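Proline dipeptidase (Streptococcus pneumoniae, PDB 3PN9) probably hydrolyses dipeptides that end in proline, as a prolidase, of which the creatinase/prolidase N-terminal domain is the part described here. Local coordinates at residues A[86-89]-A[90-94]; A[22-26]-A[27-31]; A[5-8]-A[9-13]. All coordinates share one frame; numbering follows the deposited sequence.

How the interactions relate
All three contacts are local and lie at helix ends of one creatinase/prolidase N-terminal domain. Interaction 2 is the most central, its centre about 6 Å from that of the chain; it joins strand 21-24 to helix 27-34 by apolar packing and a carboxylate cap from Asp26. Interactions 1 and 3 lie farther out, both centres about 13 Å from that of the chain. Interaction 1 closes the C-terminal end of helix 84-91 with an amide and a water, whereas interaction 3 starts helix 6-17 with the hydroxyl cap of Ser5 and alone borders a second subunit. Interactions 2 and 3 touch, Ala22 packing on Ile10; interaction 1 touches neither.

Interaction 1 of 3, residues A[86-89]-A[90-94]; sequences QKIK and HALPQ
The C-terminal end of helix 84-91 is closed by Gln94, whose side-chain amide turns back on the helix after the chain has left helical geometry at Leu92. Gln94 NE2 donates to Lys89 O at 3.0 Å, in the carbonyl plane, and the acceptor lies 10° from the plane of the amide. A bend at chi2 (-59°) folds the Gln94 chain back to make this reach; NE2 also gives a weak bond to Leu92 O. Water 1 donates to Lys89 O at 2.7 Å and to Pro93 O, bridging the helix end and the outgoing loop. The last regular helical bond runs from Leu92 N to Ile88 O. Its two residues also pack side by side, Ile88 CG2 against Leu92 CD1 at 3.5 Å, both facing Phe48 and the sheet. On another side Gln86 O sits over one face of the His90 ring, 3.2 Å above its plane and offset toward the rim, while Gln86 NE2 lies 3.4 Å from His90 CE1 with amide and ring planes 79° apart. Lys89 NZ forms a salt bridge with Glu120. Because Pro93 has no N-H to continue the helical pattern, Lys89 O receives an amide and a water instead.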
loop_
_atom_site.group_PDB
_atom_site.type_symbol
_atom_site.label_atom_id
_atom_site.label_comp_id
_atom_site.label_asym_id
_atom_site.label_seq_id
_atom_site.Cartn_x
_atom_site.Cartn_y
_atom_site.Cartn_z
ATOM N N GLN A 86 -11.716 -30.457 -0.187
ATOM C CA GLN A 86 -11.797 -30.475 -1.630
ATOM C C GLN A 86 -12.771 -29.477 -2.062
ATOM O O GLN A 86 -12.590 -28.861 -3.092
ATOM C CB GLN A 86 -12.286 -31.898 -2.158
ATOM C CG GLN A 86 -10.982 -32.900 -2.081
ATOM C CD GLN A 86 -9.669 -32.323 -2.681
ATOM O OE1 GLN A 86 -8.636 -32.265 -1.972
ATOM N NE2 GLN A 86 -9.699 -31.895 -3.974
ATOM N N LYS A 87 -13.826 -29.295 -1.293
ATOM C CA LYS A 87 -14.823 -28.348 -1.714
ATOM C C LYS A 87 -14.231 -26.856 -1.667
ATOM O O LYS A 87 -14.510 -26.007 -2.524
ATOM C CB LYS A 87 -15.997 -28.432 -0.738
ATOM C CG LYS A 87 -17.093 -27.480 -1.154
ATOM C CD LYS A 87 -18.294 -28.226 -1.663
ATOM C CE LYS A 87 -19.260 -27.250 -2.226
ATOM N NZ LYS A 87 -20.514 -27.958 -2.275
ATOM N N ILE A 88 -13.424 -26.589 -0.647
ATOM C CA ILE A 88 -12.790 -25.217 -0.507
ATOM C C ILE A 88 -11.866 -25.081 -1.684
ATOM O O ILE A 88 -11.884 -24.061 -2.381
ATOM C CB ILE A 88 -11.926 -25.215 0.821
ATOM C CG1 ILE A 88 -12.910 -25.051 2.032
ATOM C CG2 ILE A 88 -10.921 -24.006 0.776
ATOM C CD1 ILE A 88 -12.252 -25.424 3.418
ATOM N N LYS A 89 -11.025 -26.095 -1.936
ATOM C CA LYS A 89 -10.055 -25.924 -3.028
ATOM C C LYS A 89 -10.696 -25.632 -4.395
ATOM O O LYS A 89 -10.167 -24.839 -5.198
ATOM C CB LYS A 89 -9.193 -27.181 -3.113
ATOM C CG LYS A 89 -7.965 -26.991 -4.059
ATOM C CD LYS A 89 -7.103 -28.283 -3.929
ATOM C CE LYS A 89 -5.796 -28.020 -4.625
ATOM N NZ LYS A 89 -4.982 -29.088 -4.096
ATOM N N HIS A 90 -11.841 -26.265 -4.654
ATOM C CA HIS A 90 -12.564 -26.053 -5.933
ATOM C C HIS A 90 -13.342 -24.753 -5.853
ATOM O O HIS A 90 -13.539 -24.122 -6.863
ATOM C CB HIS A 90 -13.594 -27.231 -6.200
ATOM C CG HIS A 90 -12.960 -28.616 -6.360
ATOM N ND1 HIS A 90 -11.600 -28.887 -6.187
ATOM C CD2 HIS A 90 -13.537 -29.835 -6.629
ATOM C CE1 HIS A 90 -11.371 -30.187 -6.354
ATOM N NE2 HIS A 90 -12.526 -30.782 -6.638
ATOM N N ALA A 91 -13.789 -24.314 -4.667
ATOM C CA ALA A 91 -14.522 -23.042 -4.658
ATOM C C ALA A 91 -13.602 -21.792 -4.785
ATOM O O ALA A 91 -14.053 -20.751 -5.290
ATOM C CB ALA A 91 -15.408 -22.954 -3.418
ATOM N N LEU A 92 -12.348 -21.896 -4.325
ATOM C CA LEU A 92 -11.396 -20.794 -4.399
ATOM C C LEU A 92 -10.965 -20.639 -5.896
ATOM O O LEU A 92 -11.044 -21.616 -6.672
ATOM C CB LEU A 92 -10.129 -21.051 -3.565
ATOM C CG LEU A 92 -10.493 -20.945 -2.052
ATOM C CD1 LEU A 92 -9.329 -21.492 -1.154
ATOM C CD2 LEU A 92 -10.838 -19.459 -1.634
ATOM N N PRO A 93 -10.494 -19.431 -6.274
ATOM C CA PRO A 93 -9.911 -19.265 -7.621
ATOM C C PRO A 93 -8.740 -20.233 -7.732
ATOM O O PRO A 93 -8.069 -20.558 -6.721
ATOM C CB PRO A 93 -9.409 -17.802 -7.640
ATOM C CG PRO A 93 -9.272 -17.482 -6.106
ATOM C CD PRO A 93 -10.424 -18.203 -5.473
ATOM N N GLN A 94 -8.452 -20.676 -8.954
ATOM C CA GLN A 94 -7.352 -21.652 -9.114
ATOM C C GLN A 94 -6.041 -20.915 -9.249
ATOM O O GLN A 94 -5.522 -20.831 -10.358
ATOM C CB GLN A 94 -7.628 -22.519 -10.404
ATOM C CG GLN A 94 -9.033 -23.248 -10.293
ATOM C CD GLN A 94 -9.112 -24.188 -9.036
ATOM O OE1 GLN A 94 -8.414 -25.180 -8.960
ATOM N NE2 GLN A 94 -9.937 -23.842 -8.050
HETATM O O HOH W 1 -8.045 -23.188 -5.288
#

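Interaction 2 of 3, residues A[22-26]-A[27-31]; sequences AVVSD and PVTIN
Asp26 and Val28 meet in an N-cap: Asp26 directly precedes helix 27-34, and its carboxylate accepts from the backbone of the first turn. Followed outward, Asp26 CB first meets Thr29 OG1 at 3.3 Å, the two side chains crossing at about a right angle. Asp26 CG lies anti to the backbone N (chi1 -176°), beside the carbonyl carbon, which turns the carboxylate toward the N-H of Val28. From there Asp26 OD1 accepts a hydrogen bond from Val28 N at 3.0 Å, the donor lying 40° out of the carboxylate plane; Val28 CB comes to 3.4 Å from the same OD1. Asp26 OD2 has Thr29 OG1 3.9 Å away, but that hydroxyl is hydrogen-bonded to Glu103, whose carboxylate also accepts from the backbone of Ser25 and Asp26. The carbonyl of Asp26 serves the helix as well, receiving Ile30 N at 2.8 Å in a nearly straight bond (167°).

Behind the cap, strand 21-24 packs on the new helix. Val24 CG1 presses on Thr29 CG2 at 3.5 Å, tight for two methyl carbons, and on Ile30 CG1 at 3.6 Å. Pro27, which has no N-H to offer, fits the first helical position. A negative charge on Asp26, if present, would probably be stabilised by the N-terminal end of the helix, while the apolar contacts join the end of strand 21-24 to its first turn.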
loop_
_atom_site.group_PDB
_atom_site.type_symbol
_atom_site.label_atom_id
_atom_site.label_comp_id
_atom_site.label_asym_id
_atom_site.label_seq_id
_atom_site.Cartn_x
_atom_site.Cartn_y
_atom_site.Cartn_z
ATOM N N ALA A 22 -5.773 -14.410 3.178
ATOM C CA ALA A 22 -5.821 -14.569 4.658
ATOM C C ALA A 22 -6.997 -15.509 4.980
ATOM O O ALA A 22 -8.129 -15.265 4.551
ATOM C CB ALA A 22 -6.123 -13.208 5.339
ATOM N N VAL A 23 -6.757 -16.425 5.896
ATOM C CA VAL A 23 -7.728 -17.401 6.220
ATOM C C VAL A 23 -8.103 -17.136 7.680
ATOM O O VAL A 23 -7.317 -17.374 8.605
ATOM C CB VAL A 23 -7.173 -18.896 6.123
ATOM C CG1 VAL A 23 -8.349 -19.874 6.451
ATOM C CG2 VAL A 23 -6.575 -19.115 4.699
ATOM N N VAL A 24 -9.364 -16.793 7.884
ATOM C CA VAL A 24 -9.855 -16.503 9.206
ATOM C C VAL A 24 -10.679 -17.694 9.653
ATOM O O VAL A 24 -11.664 -18.072 8.950
ATOM C CB VAL A 24 -10.793 -15.245 9.158
ATOM C CG1 VAL A 24 -11.186 -14.822 10.551
ATOM C CG2 VAL A 24 -9.969 -14.051 8.505
ATOM N N SER A 25 -10.302 -18.280 10.774
ATOM C CA SER A 25 -10.868 -19.551 11.231
ATOM C C SER A 25 -11.614 -19.316 12.532
ATOM O O SER A 25 -12.411 -20.140 12.999
ATOM C CB SER A 25 -9.735 -20.554 11.426
ATOM O OG SER A 25 -8.746 -20.085 12.402
ATOM N N ASP A 26 -11.354 -18.191 13.201
ATOM C CA ASP A 26 -11.952 -18.004 14.600
ATOM C C ASP A 26 -13.356 -17.377 14.410
ATOM O O ASP A 26 -13.470 -16.324 13.750
ATOM C CB ASP A 26 -10.984 -17.005 15.400
ATOM C CG ASP A 26 -11.454 -16.821 16.873
ATOM O OD1 ASP A 26 -12.663 -17.070 17.173
ATOM O OD2 ASP A 26 -10.583 -16.520 17.707
ATOM N N PRO A 27 -14.466 -18.033 14.854
ATOM C CA PRO A 27 -15.793 -17.497 14.638
ATOM C C PRO A 27 -15.929 -16.050 15.208
ATOM O O PRO A 27 -16.654 -15.211 14.669
ATOM C CB PRO A 27 -16.670 -18.410 15.536
ATOM C CG PRO A 27 -15.909 -19.834 15.317
ATOM C CD PRO A 27 -14.492 -19.336 15.573
ATOM N N VAL A 28 -15.210 -15.805 16.284
ATOM C CA VAL A 28 -15.170 -14.426 16.868
ATOM C C VAL A 28 -14.548 -13.448 15.898
ATOM O O VAL A 28 -15.094 -12.360 15.674
ATOM C CB VAL A 28 -14.502 -14.418 18.262
ATOM C CG1 VAL A 28 -14.269 -12.925 18.758
ATOM C CG2 VAL A 28 -15.386 -15.162 19.317
ATOM N N THR A 29 -13.459 -13.806 15.227
ATOM C CA THR A 29 -12.875 -12.891 14.275
ATOM C C THR A 29 -13.756 -12.752 13.053
ATOM O O THR A 29 -13.908 -11.644 12.452
ATOM C CB THR A 29 -11.458 -13.373 13.821
ATOM O OG1 THR A 29 -10.687 -13.703 14.965
ATOM C CG2 THR A 29 -10.777 -12.310 12.953
ATOM N N ILE A 30 -14.333 -13.881 12.594
ATOM C CA ILE A 30 -15.189 -13.764 11.460
ATOM C C ILE A 30 -16.364 -12.796 11.746
ATOM O O ILE A 30 -16.755 -11.983 10.893
ATOM C CB ILE A 30 -15.798 -15.230 11.131
ATOM C CG1 ILE A 30 -14.604 -16.078 10.566
ATOM C CG2 ILE A 30 -16.919 -15.020 10.058
ATOM C CD1 ILE A 30 -14.961 -17.635 10.259
ATOM N N ASN A 31 -16.944 -12.934 12.932
ATOM C CA ASN A 31 -18.037 -12.015 13.266
ATOM C C ASN A 31 -17.584 -10.540 13.363
ATOM O O ASN A 31 -18.243 -9.574 12.789
ATOM C CB ASN A 31 -18.610 -12.453 14.627
ATOM C CG ASN A 31 -19.795 -11.543 15.024
ATOM O OD1 ASN A 31 -20.619 -11.254 14.189
ATOM N ND2 ASN A 31 -19.849 -11.114 16.263
#

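Interaction 3 of 3, residues A[5-8]-A[9-13]; sequences SKLQ and QILTY. With SO4 (sulfate ion), chain E.
Ser5 is the N-cap of helix 6-17, its carbonyl O taking Gln9 N at 2.9 Å, and a sulfate ion lies beside this first turn. The Ser5 hydroxyl does the capping: Ser5 OG, set between its own backbone N and carbonyl carbon (chi1 67°), accepts from Gln8 N at 3.2 Å. The same OG is also hydrogen-bonded to Gly35 of the second subunit. The sulfate, probably from the crystallisation liquor, has its O4 near Lys6 N, but so close that the ion's exact position, and the bond, are doubtful. The Lys6 chain, extended beyond CG, runs alongside the ion, with Lys6 CE 3.3 Å from sulfate O2 as modelled; its ammonium is hydrogen-bonded to Tyr32 O and makes a cation-pi contact with that residue.

One turn on, Gln8 O is gripped twice by Thr12. Thr12 N donates at 2.8 Å and Thr12 OG1 at 2.9 Å, from opposite faces of the carbonyl plane, the hydroxyl standing 37° out of it. Thr12 OG1 can fold back in this way because it lies beside its own backbone N, anti to the carbonyl carbon (chi1 -63°). Gln9 CG passes 3.3 Å from Ser5 O, and its amide goes on to Met4 O and Arg130. Along another side, Leu7 CD1 meets Leu11 CG at 3.9 Å.

That leucine pair rests on Val49 of strand 46-50 and on Thr70 of the second subunit, whose Phe36 and Arg66 pack on Gln8 and Thr12. Ile10 likewise meets Val49, and also Leu33 of helix 27-34 and Met134 of helix 128-134, so the helix lies between its own sheet and helices and the neighbouring subunit.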
loop_
_atom_site.group_PDB
_atom_site.type_symbol
_atom_site.label_atom_id
_atom_site.label_comp_id
_atom_site.label_asym_id
_atom_site.label_seq_id
_atom_site.Cartn_x
_atom_site.Cartn_y
_atom_site.Cartn_z
ATOM N N SER A 5 -12.760 0.436 6.199
ATOM C CA SER A 5 -13.473 -0.762 6.645
ATOM C C SER A 5 -12.479 -1.890 6.983
ATOM O O SER A 5 -11.338 -1.942 6.517
ATOM C CB SER A 5 -14.521 -1.229 5.553
ATOM O OG SER A 5 -13.771 -1.675 4.377
ATOM N N LYS A 6 -12.936 -2.821 7.817
ATOM C CA LYS A 6 -12.042 -3.904 8.245
ATOM C C LYS A 6 -11.643 -4.765 7.024
ATOM O O LYS A 6 -10.483 -5.141 6.898
ATOM C CB LYS A 6 -12.783 -4.763 9.270
ATOM C CG LYS A 6 -13.037 -3.912 10.606
ATOM C CD LYS A 6 -14.260 -4.552 11.271
ATOM C CE LYS A 6 -14.666 -3.741 12.546
ATOM N NZ LYS A 6 -15.885 -4.500 13.190
ATOM N N LEU A 7 -12.576 -5.017 6.127
ATOM C CA LEU A 7 -12.203 -5.888 4.975
ATOM C C LEU A 7 -11.189 -5.128 4.120
ATOM O O LEU A 7 -10.225 -5.701 3.664
ATOM C CB LEU A 7 -13.454 -6.225 4.134
ATOM C CG LEU A 7 -13.215 -6.553 2.595
ATOM C CD1 LEU A 7 -12.241 -7.768 2.561
ATOM C CD2 LEU A 7 -14.395 -6.785 1.392
ATOM N N GLN A 8 -11.429 -3.848 3.863
ATOM C CA GLN A 8 -10.450 -3.160 3.033
ATOM C C GLN A 8 -9.048 -3.041 3.726
ATOM O O GLN A 8 -7.968 -3.111 3.070
ATOM C CB GLN A 8 -10.979 -1.770 2.593
ATOM C CG GLN A 8 -10.000 -1.124 1.539
ATOM C CD GLN A 8 -10.487 0.229 0.935
ATOM O OE1 GLN A 8 -9.677 0.972 0.300
ATOM N NE2 GLN A 8 -11.689 0.611 1.273
ATOM N N GLN A 9 -9.030 -2.915 5.062
ATOM C CA GLN A 9 -7.732 -2.902 5.772
ATOM C C GLN A 9 -7.049 -4.254 5.570
ATOM O O GLN A 9 -5.830 -4.302 5.442
ATOM C CB GLN A 9 -7.992 -2.812 7.274
ATOM C CG GLN A 9 -8.286 -1.293 7.683
ATOM C CD GLN A 9 -8.323 -1.145 9.220
ATOM O OE1 GLN A 9 -7.301 -1.447 9.913
ATOM N NE2 GLN A 9 -9.495 -0.767 9.755
ATOM N N ILE A 10 -7.796 -5.385 5.614
ATOM C CA ILE A 10 -7.069 -6.659 5.342
ATOM C C ILE A 10 -6.614 -6.693 3.906
ATOM O O ILE A 10 -5.477 -7.137 3.644
ATOM C CB ILE A 10 -8.031 -7.862 5.631
ATOM C CG1 ILE A 10 -8.223 -7.930 7.165
ATOM C CG2 ILE A 10 -7.366 -9.213 5.067
ATOM C CD1 ILE A 10 -9.272 -8.869 7.593
ATOM N N LEU A 11 -7.429 -6.183 2.953
ATOM C CA LEU A 11 -6.877 -6.170 1.543
ATOM C C LEU A 11 -5.597 -5.410 1.441
ATOM O O LEU A 11 -4.665 -5.758 0.651
ATOM C CB LEU A 11 -7.925 -5.572 0.513
ATOM C CG LEU A 11 -9.236 -6.391 0.423
ATOM C CD1 LEU A 11 -10.379 -5.658 -0.475
ATOM C CD2 LEU A 11 -8.908 -7.731 -0.234
ATOM N N THR A 12 -5.561 -4.273 2.131
ATOM C CA THR A 12 -4.368 -3.429 2.040
ATOM C C THR A 12 -3.188 -4.192 2.619
ATOM O O THR A 12 -2.028 -4.116 2.131
ATOM C CB THR A 12 -4.653 -2.091 2.878
ATOM O OG1 THR A 12 -5.763 -1.422 2.237
ATOM C CG2 THR A 12 -3.494 -1.170 2.885
ATOM N N TYR A 13 -3.432 -4.863 3.744
ATOM C CA TYR A 13 -2.382 -5.628 4.431
ATOM C C TYR A 13 -1.852 -6.812 3.547
ATOM O O TYR A 13 -0.631 -7.056 3.502
ATOM C CB TYR A 13 -3.004 -6.198 5.723
ATOM C CG TYR A 13 -2.159 -7.183 6.509
ATOM C CD1 TYR A 13 -1.103 -6.632 7.252
ATOM C CD2 TYR A 13 -2.393 -8.582 6.545
ATOM C CE1 TYR A 13 -0.301 -7.357 7.992
ATOM C CE2 TYR A 13 -1.520 -9.409 7.379
ATOM C CZ TYR A 13 -0.486 -8.749 8.065
ATOM O OH TYR A 13 0.495 -9.238 8.988
HETATM S S SO4 E . -16.350 -2.135 8.952
HETATM O O1 SO4 E . -17.232 -1.085 8.382
HETATM O O2 SO4 E . -16.804 -2.437 10.355
HETATM O O3 SO4 E . -16.462 -3.368 8.176
HETATM O O4 SO4 E . -14.933 -1.880 8.926
#